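Probable uracil-DNA glycosylase (Acanthamoeba polyphaga mimivirus, PDB 5X55) is a probable member of the uracil-DNA glycosylase superfamily, an alpha/beta protein built round a four-stranded parallel sheet. Local coordinates at residues T259-L262 against G266-A269; I115-D120 against P166-L171; F252-A257 against A277-Y282. One frame throughout, in Å; residues are numbered along the deposited sequence.

Contact 1 (T259-L262 against G266-A269); sequences TTVL and GVHA
Two ring nitrogens converge on Thr259 OG1: ND1 of His268, at 2.9 Å from OG1, and the indole NE1 of Trp272. The hydroxyl meets the His268 imidazole at its edge, near the ring plane. With chi1 at 56° this oxygen is tucked between the backbone N and carbonyl carbon of Thr259. A water ties the same two residues together through their main chains, giving a hydrogen to Thr259 O at 2.8 Å and taking one from His268 N at 3.0 Å. The loop that returns here follows strand 260-261, whose antiparallel partner is strand 164-165, and leads on to helix 273-286. Thr260 OG1, anti to its own N (chi1 -170°), bonds to Glu264 O inside this turn and takes a long, weak bond from Val267 N at 3.4 Å, nearly straight at 168°. Val267 CG2 packs obliquely on Val261 CG2 at 3.7 Å. That same Val261 methyl lies 3.8 Å from His268 NE2, and the Val261 and His268 side chains cross at about a right angle. The ring of Tyr157, in helix 146-159, stacks with the imidazole.

Contact 2 (I115-D120 against P166-L171); sequences IECFPD and PYPELL
This is a small, purely apolar contact between Cys117 and Phe118, at the end of helix 114-117, and Pro168, in the loop that leads from strand 164-165 to helix 173-177. Cys117 carries most of it: its SG stands 3.4 Å from Pro168 CG, with Cys117 CB a little farther from the same ring carbon at 3.9 Å. A chi1 of -63° sets the sulfur beside the backbone N of Cys117, and CB itself already points at the loop. Phe118 is the first residue to leave helical geometry; Cys117 CB lies over one face of its ring, 3.9 Å above the plane and offset toward the rim. Phe118 CE2 is 4.3 Å from Pro168 CB, an oblique approach. The loop follows one strand of the antiparallel pair 164-165/260-261 and folds into a beta turn at Tyr167-Leu170, with Leu170 N bonded to Tyr167 O at 2.8 Å; Leu171 N bonds to Pro168 O at 3.2 Å. Polar bonds nearby tie the same loop down: Trp114 NE1 bonds to the carbonyl O of Pro166, a proline preceded by a cis peptide bond, while Glu169 pairs with Arg96 and also accepts from Lys112 N. Trp114 and Leu128 also touch Pro168.

Contact 3 (F252-A257 against A277-Y282); sequences FMINSA and ADLIDY
Ile254 reaches from strand 251-255 to meet Leu279 of helix 273-286. Its CB points at the helix and splits there into two branches that do different jobs. CG2 rests 3.6 Å above one face of the Phe252 ring, offset toward the rim. CG1 lies between the backbone N and carbonyl carbon (chi1 59°), and an extended chi2 of 164° carries CD1 out toward the helix, where it meets Leu279 CD2 at 3.6 Å. The two side chains approach tip to tip, methyl against methyl. Leu279 CD2 also lies 4.3 Å from Phe252 CZ, at the edge of the ring and near its plane, so one leucine methyl touches both strand residues while Ile254 CG2 lies over the rim of one face. No hydrogen bond crosses between the two segments here. Just beyond, Ser256 O bonds to Thr276 OG1 and ties the chain just after the strand to the first turn of helix 273-286. Strand 251-255 is an outer strand of the parallel sheet, paired with strand 185-189; helix 273-286 packs over it and leads to strand 291-295 on the far side of 185-189, a beta-alpha-beta crossover. Phe137 of helix 135-142 touches Leu279, and Thr174 of helix 173-177 touches both Phe252 and Ile254.

In the fold
Along the chain contact 2 closes first; contact 3 then opens on strand 251-255, and contact 1 falls wholly within the connection from that strand to helix 273-286. Contact 3 lies about 8 Å from the centre of the chain, against 14 Å for contact 1 and 19 Å for contact 2. Contact 1 links the others, its centre about 15 Å from that of contact 2 and 16 Å from that of contact 3: Thr259 CG2 touches Leu171 CD1 of the 166-171 loop at 3.7 Å, and His268 O lies 3.9 Å from Ala257 CB, just after strand 251-255. Contacts 2 and 3 do not touch (centres about 21 Å, nearest atoms about 6 Å apart). Contacts 1 and 3 lie within the uracil-DNA glycosylase superfamily range; contact 2 brings in helix 114-117, near the N-terminal end of the model.

Contact 1 (T259-L262 against G266-A269)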
ATOM      1  N   THR A 259      -4.701   0.981  -8.797  1.00 14.24           N
ATOM      2  CA  THR A 259      -6.108   0.836  -9.151  1.00 14.51           C
ATOM      3  C   THR A 259      -6.409  -0.573  -9.644  1.00 19.00           C
ATOM      4  O   THR A 259      -5.522  -1.321 -10.047  1.00 17.05           O
ATOM      5  CB  THR A 259      -6.529   1.828 -10.245  1.00 16.45           C
ATOM      6  OG1 THR A 259      -5.680   1.659 -11.389  1.00 19.85           O
ATOM      7  CG2 THR A 259      -6.419   3.259  -9.745  1.00 16.67           C
ATOM      8  N   THR A 260      -7.692  -0.921  -9.606  1.00 18.13           N
ATOM      9  CA  THR A 260      -8.223  -2.018 -10.388  1.00 19.75           C
ATOM     10  C   THR A 260      -9.652  -1.648 -10.768  1.00 18.55           C
ATOM     11  O   THR A 260     -10.064  -0.496 -10.628  1.00 18.22           O
ATOM     12  CB  THR A 260      -8.092  -3.348  -9.628  1.00 20.30           C
ATOM     13  OG1 THR A 260      -8.413  -4.435 -10.507  1.00 19.06           O
ATOM     14  CG2 THR A 260      -8.975  -3.390  -8.366  1.00 14.79           C
ATOM     15  N   VAL A 261     -10.399  -2.607 -11.291  1.00 19.96           N
ATOM     16  CA  VAL A 261     -11.810  -2.423 -11.614  1.00 20.18           C
ATOM     17  C   VAL A 261     -12.613  -3.220 -10.604  1.00 22.84           C
ATOM     18  O   VAL A 261     -12.222  -4.335 -10.232  1.00 21.31           O
ATOM     19  CB  VAL A 261     -12.140  -2.864 -13.059  1.00 23.61           C
ATOM     20  CG1 VAL A 261     -13.646  -2.841 -13.312  1.00 20.67           C
ATOM     21  CG2 VAL A 261     -11.431  -1.971 -14.062  1.00 24.26           C
ATOM     22  N   LEU A 262     -13.721  -2.640 -10.142  1.00 22.36           N
ATOM     23  CA  LEU A 262     -14.577  -3.329  -9.187  1.00 22.60           C
ATOM     24  C   LEU A 262     -14.913  -4.736  -9.678  1.00 25.83           C
ATOM     25  O   LEU A 262     -15.304  -4.926 -10.832  1.00 22.70           O
ATOM     26  CB  LEU A 262     -15.855  -2.524  -8.976  1.00 26.64           C
ATOM     27  CG  LEU A 262     -16.727  -2.921  -7.791  1.00 28.39           C
ATOM     28  CD1 LEU A 262     -15.992  -2.631  -6.493  1.00 23.55           C
ATOM     29  CD2 LEU A 262     -18.046  -2.167  -7.868  1.00 30.84           C
ATOM     30  N   GLY A 266      -6.681  -7.360 -10.198  1.00 21.40           N
ATOM     31  CA  GLY A 266      -5.380  -7.114 -10.811  1.00 21.39           C
ATOM     32  C   GLY A 266      -5.373  -6.732 -12.279  1.00 19.04           C
ATOM     33  O   GLY A 266      -4.436  -7.085 -12.985  1.00 21.95           O
ATOM     34  N   VAL A 267      -6.380  -6.004 -12.768  1.00 20.31           N
ATOM     35  CA  VAL A 267      -6.440  -5.748 -14.207  1.00 19.97           C
ATOM     36  C   VAL A 267      -5.601  -4.557 -14.635  1.00 22.35           C
ATOM     37  O   VAL A 267      -5.477  -4.317 -15.841  1.00 18.87           O
ATOM     38  CB  VAL A 267      -7.890  -5.559 -14.706  1.00 24.57           C
ATOM     39  CG1 VAL A 267      -8.700  -6.835 -14.485  1.00 21.34           C
ATOM     40  CG2 VAL A 267      -8.573  -4.378 -14.026  1.00 18.66           C
ATOM     41  N   HIS A 268      -4.987  -3.823 -13.695  1.00 20.30           N
ATOM     42  CA  HIS A 268      -4.147  -2.673 -14.018  1.00 21.31           C
ATOM     43  C   HIS A 268      -2.707  -2.873 -13.566  1.00 24.00           C
ATOM     44  O   HIS A 268      -2.043  -1.933 -13.121  1.00 23.43           O
ATOM     45  CB  HIS A 268      -4.711  -1.401 -13.405  1.00 18.86           C
ATOM     46  CG  HIS A 268      -6.073  -1.055 -13.917  1.00 25.08           C
ATOM     47  ND1 HIS A 268      -6.904  -0.165 -13.276  1.00 23.10           N
ATOM     48  CD2 HIS A 268      -6.747  -1.483 -15.010  1.00 22.45           C
ATOM     49  CE1 HIS A 268      -8.036  -0.064 -13.946  1.00 19.20           C
ATOM     50  NE2 HIS A 268      -7.967  -0.854 -15.002  1.00 24.69           N
ATOM     51  N   ALA A 269      -2.197  -4.099 -13.705  1.00 23.94           N
ATOM     52  CA  ALA A 269      -0.882  -4.429 -13.161  1.00 22.08           C
ATOM     53  C   ALA A 269       0.260  -3.756 -13.923  1.00 23.49           C
ATOM     54  O   ALA A 269       1.299  -3.475 -13.330  1.00 29.75           O
ATOM     55  CB  ALA A 269      -0.696  -5.945 -13.150  1.00 21.93           C
TER
HETATM   56  O   HOH W   1      -4.717  -3.873 -10.741  1.00 14.61           O

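Contact 2 (I115-D120 against P166-L171)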
ATOM      1  N   ILE A 115     -16.178   8.666 -12.334  1.00 31.18           N
ATOM      2  CA  ILE A 115     -16.992   9.390 -13.308  1.00 32.70           C
ATOM      3  C   ILE A 115     -17.684  10.604 -12.675  1.00 34.60           C
ATOM      4  O   ILE A 115     -18.066  11.537 -13.390  1.00 43.50           O
ATOM      5  CB  ILE A 115     -17.996   8.430 -13.991  1.00 33.50           C
ATOM      6  CG1 ILE A 115     -18.611   9.087 -15.227  1.00 37.80           C
ATOM      7  CG2 ILE A 115     -19.081   7.968 -13.031  1.00 35.42           C
ATOM      8  CD1 ILE A 115     -17.576   9.531 -16.262  1.00 34.36           C
ATOM      9  N   GLU A 116     -17.815  10.645 -11.349  1.00 29.94           N
ATOM     10  CA  GLU A 116     -18.342  11.847 -10.704  1.00 32.79           C
ATOM     11  C   GLU A 116     -17.281  12.943 -10.576  1.00 34.62           C
ATOM     12  O   GLU A 116     -17.581  14.116 -10.833  1.00 34.10           O
ATOM     13  CB  GLU A 116     -18.939  11.488  -9.342  1.00 31.68           C
ATOM     14  CG  GLU A 116     -19.899  10.303  -9.442  1.00 34.33           C
ATOM     15  CD  GLU A 116     -20.637   9.985  -8.146  1.00 41.32           C
ATOM     16  OE1 GLU A 116     -21.849   9.687  -8.202  1.00 48.98           O
ATOM     17  OE2 GLU A 116     -20.010  10.023  -7.071  1.00 41.00           O
ATOM     18  N   CYS A 117     -16.035  12.586 -10.198  1.00 32.19           N
ATOM     19  CA  CYS A 117     -14.947  13.568 -10.105  1.00 31.91           C
ATOM     20  C   CYS A 117     -14.516  14.083 -11.466  1.00 30.38           C
ATOM     21  O   CYS A 117     -13.993  15.198 -11.562  1.00 27.74           O
ATOM     22  CB  CYS A 117     -13.703  12.980  -9.429  1.00 30.76           C
ATOM     23  SG  CYS A 117     -13.938  12.470  -7.747  1.00 40.67           S
ATOM     24  N   PHE A 118     -14.646  13.273 -12.506  1.00 26.82           N
ATOM     25  CA  PHE A 118     -14.209  13.647 -13.847  1.00 31.03           C
ATOM     26  C   PHE A 118     -15.334  13.336 -14.820  1.00 35.00           C
ATOM     27  O   PHE A 118     -15.245  12.383 -15.600  1.00 32.19           O
ATOM     28  CB  PHE A 118     -12.925  12.926 -14.256  1.00 30.63           C
ATOM     29  CG  PHE A 118     -11.783  13.096 -13.285  1.00 32.17           C
ATOM     30  CD1 PHE A 118     -11.090  14.296 -13.210  1.00 32.40           C
ATOM     31  CD2 PHE A 118     -11.391  12.045 -12.461  1.00 27.91           C
ATOM     32  CE1 PHE A 118     -10.037  14.453 -12.328  1.00 26.46           C
ATOM     33  CE2 PHE A 118     -10.337  12.189 -11.582  1.00 28.15           C
ATOM     34  CZ  PHE A 118      -9.655  13.399 -11.514  1.00 25.92           C
ATOM     35  N   PRO A 119     -16.404  14.141 -14.813  1.00 35.14           N
ATOM     36  CA  PRO A 119     -17.565  13.828 -15.659  1.00 40.48           C
ATOM     37  C   PRO A 119     -17.212  13.664 -17.124  1.00 38.85           C
ATOM     38  O   PRO A 119     -17.856  12.873 -17.826  1.00 41.57           O
ATOM     39  CB  PRO A 119     -18.498  15.029 -15.441  1.00 37.26           C
ATOM     40  CG  PRO A 119     -18.047  15.658 -14.186  1.00 38.34           C
ATOM     41  CD  PRO A 119     -16.571  15.412 -14.088  1.00 32.66           C
ATOM     42  N   ASP A 120     -16.188  14.372 -17.598  1.00 35.37           N
ATOM     43  CA  ASP A 120     -15.782  14.348 -18.994  1.00 40.55           C
ATOM     44  C   ASP A 120     -14.470  13.598 -19.197  1.00 41.12           C
ATOM     45  O   ASP A 120     -13.795  13.791 -20.213  1.00 37.78           O
ATOM     46  CB  ASP A 120     -15.699  15.782 -19.520  1.00 45.39           C
ATOM     47  CG  ASP A 120     -17.028  16.537 -19.365  1.00 46.64           C
ATOM     48  OD1 ASP A 120     -18.068  16.044 -19.866  1.00 49.11           O
ATOM     49  OD2 ASP A 120     -17.044  17.602 -18.709  1.00 53.08           O
ATOM     50  N   PRO A 166      -9.502   2.152  -5.989  1.00 18.39           N
ATOM     51  CA  PRO A 166     -10.350   2.954  -5.099  1.00 18.53           C
ATOM     52  C   PRO A 166     -10.810   4.250  -5.771  1.00 19.42           C
ATOM     53  O   PRO A 166     -10.272   4.585  -6.825  1.00 17.59           O
ATOM     54  CB  PRO A 166      -9.423   3.258  -3.919  1.00 16.30           C
ATOM     55  CG  PRO A 166      -8.058   3.326  -4.556  1.00 16.52           C
ATOM     56  CD  PRO A 166      -8.081   2.211  -5.592  1.00 13.31           C
ATOM     57  N   TYR A 167     -11.783   4.946  -5.167  1.00 19.08           N
ATOM     58  CA  TYR A 167     -12.264   6.216  -5.692  1.00 17.55           C
ATOM     59  C   TYR A 167     -11.154   7.264  -5.628  1.00 18.64           C
ATOM     60  O   TYR A 167     -10.204   7.132  -4.848  1.00 15.96           O
ATOM     61  CB  TYR A 167     -13.495   6.674  -4.916  1.00 17.22           C
ATOM     62  CG  TYR A 167     -14.739   5.851  -5.215  1.00 20.98           C
ATOM     63  CD1 TYR A 167     -14.740   4.901  -6.229  1.00 20.13           C
ATOM     64  CD2 TYR A 167     -15.912   6.033  -4.492  1.00 23.35           C
ATOM     65  CE1 TYR A 167     -15.857   4.163  -6.506  1.00 23.56           C
ATOM     66  CE2 TYR A 167     -17.043   5.290  -4.763  1.00 21.84           C
ATOM     67  CZ  TYR A 167     -17.006   4.354  -5.770  1.00 24.20           C
ATOM     68  OH  TYR A 167     -18.115   3.602  -6.049  1.00 29.94           O
ATOM     69  N   PRO A 168     -11.236   8.300  -6.471  1.00 20.63           N
ATOM     70  CA  PRO A 168     -10.063   9.164  -6.662  1.00 20.22           C
ATOM     71  C   PRO A 168      -9.694   9.980  -5.432  1.00 19.73           C
ATOM     72  O   PRO A 168      -8.512  10.275  -5.243  1.00 18.37           O
ATOM     73  CB  PRO A 168     -10.456  10.051  -7.857  1.00 20.50           C
ATOM     74  CG  PRO A 168     -11.878   9.845  -8.076  1.00 18.36           C
ATOM     75  CD  PRO A 168     -12.307   8.582  -7.446  1.00 21.12           C
ATOM     76  N   GLU A 169     -10.646  10.334  -4.574  1.00 20.69           N
ATOM     77  CA  GLU A 169     -10.252  11.019  -3.355  1.00 23.24           C
ATOM     78  C   GLU A 169      -9.532  10.093  -2.386  1.00 25.38           C
ATOM     79  O   GLU A 169      -8.943  10.581  -1.414  1.00 22.46           O
ATOM     80  CB  GLU A 169     -11.469  11.640  -2.667  1.00 24.96           C
ATOM     81  CG  GLU A 169     -12.241  12.645  -3.533  1.00 30.00           C
ATOM     82  CD  GLU A 169     -13.475  13.209  -2.823  1.00 38.17           C
ATOM     83  OE1 GLU A 169     -13.325  14.212  -2.075  1.00 43.88           O
ATOM     84  OE2 GLU A 169     -14.584  12.638  -2.991  1.00 27.75           O
ATOM     85  N   LEU A 170      -9.553   8.781  -2.629  1.00 21.06           N
ATOM     86  CA  LEU A 170      -8.783   7.831  -1.833  1.00 22.92           C
ATOM     87  C   LEU A 170      -7.559   7.286  -2.560  1.00 19.94           C
ATOM     88  O   LEU A 170      -6.778   6.545  -1.953  1.00 21.15           O
ATOM     89  CB  LEU A 170      -9.670   6.669  -1.404  1.00 18.75           C
ATOM     90  CG  LEU A 170     -10.922   7.080  -0.654  1.00 22.11           C
ATOM     91  CD1 LEU A 170     -11.743   5.839  -0.328  1.00 18.69           C
ATOM     92  CD2 LEU A 170     -10.504   7.813   0.606  1.00 24.39           C
ATOM     93  N   LEU A 171      -7.374   7.640  -3.833  1.00 17.57           N
ATOM     94  CA  LEU A 171      -6.328   7.038  -4.657  1.00 16.85           C
ATOM     95  C   LEU A 171      -4.948   7.127  -4.008  1.00 18.13           C
ATOM     96  O   LEU A 171      -4.170   6.163  -4.017  1.00 15.88           O
ATOM     97  CB  LEU A 171      -6.305   7.727  -6.022  1.00 17.27           C
ATOM     98  CG  LEU A 171      -5.200   7.221  -6.949  1.00 19.78           C
ATOM     99  CD1 LEU A 171      -5.451   5.756  -7.259  1.00 14.84           C
ATOM    100  CD2 LEU A 171      -5.130   8.056  -8.214  1.00 15.13           C
TER

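Contact 3 (F252-A257 against A277-Y282)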
ATOM      1  N   PHE A 252       3.869   3.213   5.798  1.00 12.50           N
ATOM      2  CA  PHE A 252       3.521   3.625   4.433  1.00 17.52           C
ATOM      3  C   PHE A 252       3.031   2.397   3.670  1.00 16.17           C
ATOM      4  O   PHE A 252       3.801   1.681   3.031  1.00 14.36           O
ATOM      5  CB  PHE A 252       4.731   4.265   3.758  1.00 15.88           C
ATOM      6  CG  PHE A 252       4.445   4.923   2.427  1.00 16.78           C
ATOM      7  CD1 PHE A 252       3.716   6.104   2.358  1.00 16.27           C
ATOM      8  CD2 PHE A 252       4.971   4.401   1.254  1.00 14.95           C
ATOM      9  CE1 PHE A 252       3.485   6.737   1.146  1.00 15.42           C
ATOM     10  CE2 PHE A 252       4.743   5.031   0.029  1.00 17.09           C
ATOM     11  CZ  PHE A 252       3.992   6.205  -0.022  1.00 16.47           C
ATOM     12  N   MET A 253       1.734   2.159   3.727  1.00 16.38           N
ATOM     13  CA  MET A 253       1.135   0.933   3.207  1.00 16.43           C
ATOM     14  C   MET A 253       0.449   1.278   1.899  1.00 16.09           C
ATOM     15  O   MET A 253      -0.675   1.778   1.897  1.00 19.39           O
ATOM     16  CB  MET A 253       0.146   0.340   4.207  1.00 11.76           C
ATOM     17  CG  MET A 253       0.704   0.159   5.624  1.00 14.20           C
ATOM     18  SD  MET A 253      -0.491  -0.661   6.716  1.00 17.13           S
ATOM     19  CE  MET A 253      -0.476  -2.305   5.970  1.00 15.70           C
ATOM     20  N   ILE A 254       1.119   0.991   0.785  1.00 16.68           N
ATOM     21  CA  ILE A 254       0.586   1.249  -0.545  1.00 16.79           C
ATOM     22  C   ILE A 254       0.533  -0.058  -1.334  1.00 18.28           C
ATOM     23  O   ILE A 254       1.214  -1.038  -1.019  1.00 17.52           O
ATOM     24  CB  ILE A 254       1.432   2.289  -1.308  1.00 21.59           C
ATOM     25  CG1 ILE A 254       2.873   1.790  -1.430  1.00 21.93           C
ATOM     26  CG2 ILE A 254       1.397   3.634  -0.622  1.00 16.25           C
ATOM     27  CD1 ILE A 254       3.684   2.520  -2.467  1.00 19.91           C
ATOM     28  N   ASN A 255      -0.279  -0.048  -2.388  1.00 16.82           N
ATOM     29  CA  ASN A 255      -0.323  -1.106  -3.385  1.00 15.26           C
ATOM     30  C   ASN A 255       0.513  -0.693  -4.598  1.00 17.51           C
ATOM     31  O   ASN A 255       0.393   0.437  -5.077  1.00 16.68           O
ATOM     32  CB  ASN A 255      -1.766  -1.383  -3.798  1.00 16.65           C
ATOM     33  CG  ASN A 255      -2.598  -1.994  -2.676  1.00 17.76           C
ATOM     34  OD1 ASN A 255      -2.176  -2.954  -2.043  1.00 17.41           O
ATOM     35  ND2 ASN A 255      -3.789  -1.450  -2.439  1.00 13.13           N
ATOM     36  N   SER A 256       1.355  -1.608  -5.101  1.00 15.25           N
ATOM     37  CA  SER A 256       2.180  -1.268  -6.258  1.00 16.89           C
ATOM     38  C   SER A 256       1.334  -0.971  -7.499  1.00 16.69           C
ATOM     39  O   SER A 256       1.755  -0.198  -8.368  1.00 19.58           O
ATOM     40  CB  SER A 256       3.163  -2.400  -6.538  1.00 22.69           C
ATOM     41  OG  SER A 256       2.465  -3.609  -6.781  1.00 20.93           O
ATOM     42  N   ALA A 257       0.153  -1.576  -7.609  1.00 16.24           N
ATOM     43  CA  ALA A 257      -0.858  -1.184  -8.584  1.00 17.83           C
ATOM     44  C   ALA A 257      -1.902  -0.349  -7.851  1.00 18.40           C
ATOM     45  O   ALA A 257      -2.652  -0.870  -7.019  1.00 17.61           O
ATOM     46  CB  ALA A 257      -1.509  -2.399  -9.242  1.00 15.30           C
ATOM     47  N   ALA A 277       7.782   2.487  -9.453  1.00 18.96           N
ATOM     48  CA  ALA A 277       9.241   2.437  -9.449  1.00 19.08           C
ATOM     49  C   ALA A 277       9.832   3.791  -9.090  1.00 19.71           C
ATOM     50  O   ALA A 277      10.759   3.876  -8.277  1.00 18.72           O
ATOM     51  CB  ALA A 277       9.763   1.965 -10.806  1.00 20.02           C
ATOM     52  N   ASP A 278       9.286   4.872  -9.664  1.00 19.89           N
ATOM     53  CA  ASP A 278       9.764   6.203  -9.306  1.00 19.87           C
ATOM     54  C   ASP A 278       9.434   6.559  -7.855  1.00 19.51           C
ATOM     55  O   ASP A 278      10.177   7.315  -7.223  1.00 22.59           O
ATOM     56  CB  ASP A 278       9.176   7.246 -10.258  1.00 26.31           C
ATOM     57  CG  ASP A 278       9.907   7.303 -11.590  1.00 27.49           C
ATOM     58  OD1 ASP A 278      11.071   6.854 -11.662  1.00 33.13           O
ATOM     59  OD2 ASP A 278       9.311   7.798 -12.570  1.00 33.71           O
ATOM     60  N   LEU A 279       8.344   6.034  -7.308  1.00 17.82           N
ATOM     61  CA  LEU A 279       8.036   6.295  -5.906  1.00 21.10           C
ATOM     62  C   LEU A 279       9.054   5.620  -4.989  1.00 16.85           C
ATOM     63  O   LEU A 279       9.603   6.256  -4.070  1.00 16.77           O
ATOM     64  CB  LEU A 279       6.607   5.830  -5.613  1.00 18.02           C
ATOM     65  CG  LEU A 279       6.052   5.886  -4.194  1.00 25.43           C
ATOM     66  CD1 LEU A 279       6.323   7.245  -3.536  1.00 18.64           C
ATOM     67  CD2 LEU A 279       4.544   5.554  -4.228  1.00 20.62           C
ATOM     68  N   ILE A 280       9.348   4.338  -5.252  1.00 17.74           N
ATOM     69  CA  ILE A 280      10.366   3.623  -4.477  1.00 18.47           C
ATOM     70  C   ILE A 280      11.705   4.337  -4.588  1.00 20.05           C
ATOM     71  O   ILE A 280      12.381   4.598  -3.579  1.00 23.95           O
ATOM     72  CB  ILE A 280      10.499   2.156  -4.948  1.00 23.70           C
ATOM     73  CG1 ILE A 280       9.143   1.423  -5.035  1.00 18.31           C
ATOM     74  CG2 ILE A 280      11.514   1.399  -4.093  1.00 16.77           C
ATOM     75  CD1 ILE A 280       8.462   1.244  -3.757  1.00 19.98           C
ATOM     76  N   ASP A 281      12.109   4.661  -5.822  1.00 20.00           N
ATOM     77  CA  ASP A 281      13.415   5.282  -6.041  1.00 21.65           C
ATOM     78  C   ASP A 281      13.492   6.642  -5.370  1.00 25.37           C
ATOM     79  O   ASP A 281      14.527   7.003  -4.802  1.00 24.17           O
ATOM     80  CB  ASP A 281      13.703   5.414  -7.542  1.00 19.08           C
ATOM     81  CG  ASP A 281      13.832   4.057  -8.229  1.00 27.32           C
ATOM     82  OD1 ASP A 281      14.028   3.042  -7.514  1.00 24.79           O
ATOM     83  OD2 ASP A 281      13.715   3.996  -9.475  1.00 32.07           O
ATOM     84  N   TYR A 282      12.406   7.415  -5.434  1.00 21.90           N
ATOM     85  CA  TYR A 282      12.383   8.702  -4.757  1.00 22.99           C
ATOM     86  C   TYR A 282      12.634   8.534  -3.264  1.00 23.95           C
ATOM     87  O   TYR A 282      13.422   9.280  -2.661  1.00 23.84           O
ATOM     88  CB  TYR A 282      11.042   9.395  -5.006  1.00 22.23           C
ATOM     89  CG  TYR A 282      10.936  10.724  -4.307  1.00 30.65           C
ATOM     90  CD1 TYR A 282      11.433  11.887  -4.900  1.00 31.74           C
ATOM     91  CD2 TYR A 282      10.360  10.824  -3.049  1.00 25.81           C
ATOM     92  CE1 TYR A 282      11.344  13.113  -4.256  1.00 31.75           C
ATOM     93  CE2 TYR A 282      10.271  12.046  -2.396  1.00 25.32           C
ATOM     94  CZ  TYR A 282      10.764  13.180  -3.000  1.00 29.84           C
ATOM     95  OH  TYR A 282      10.670  14.398  -2.359  1.00 36.74           O
TER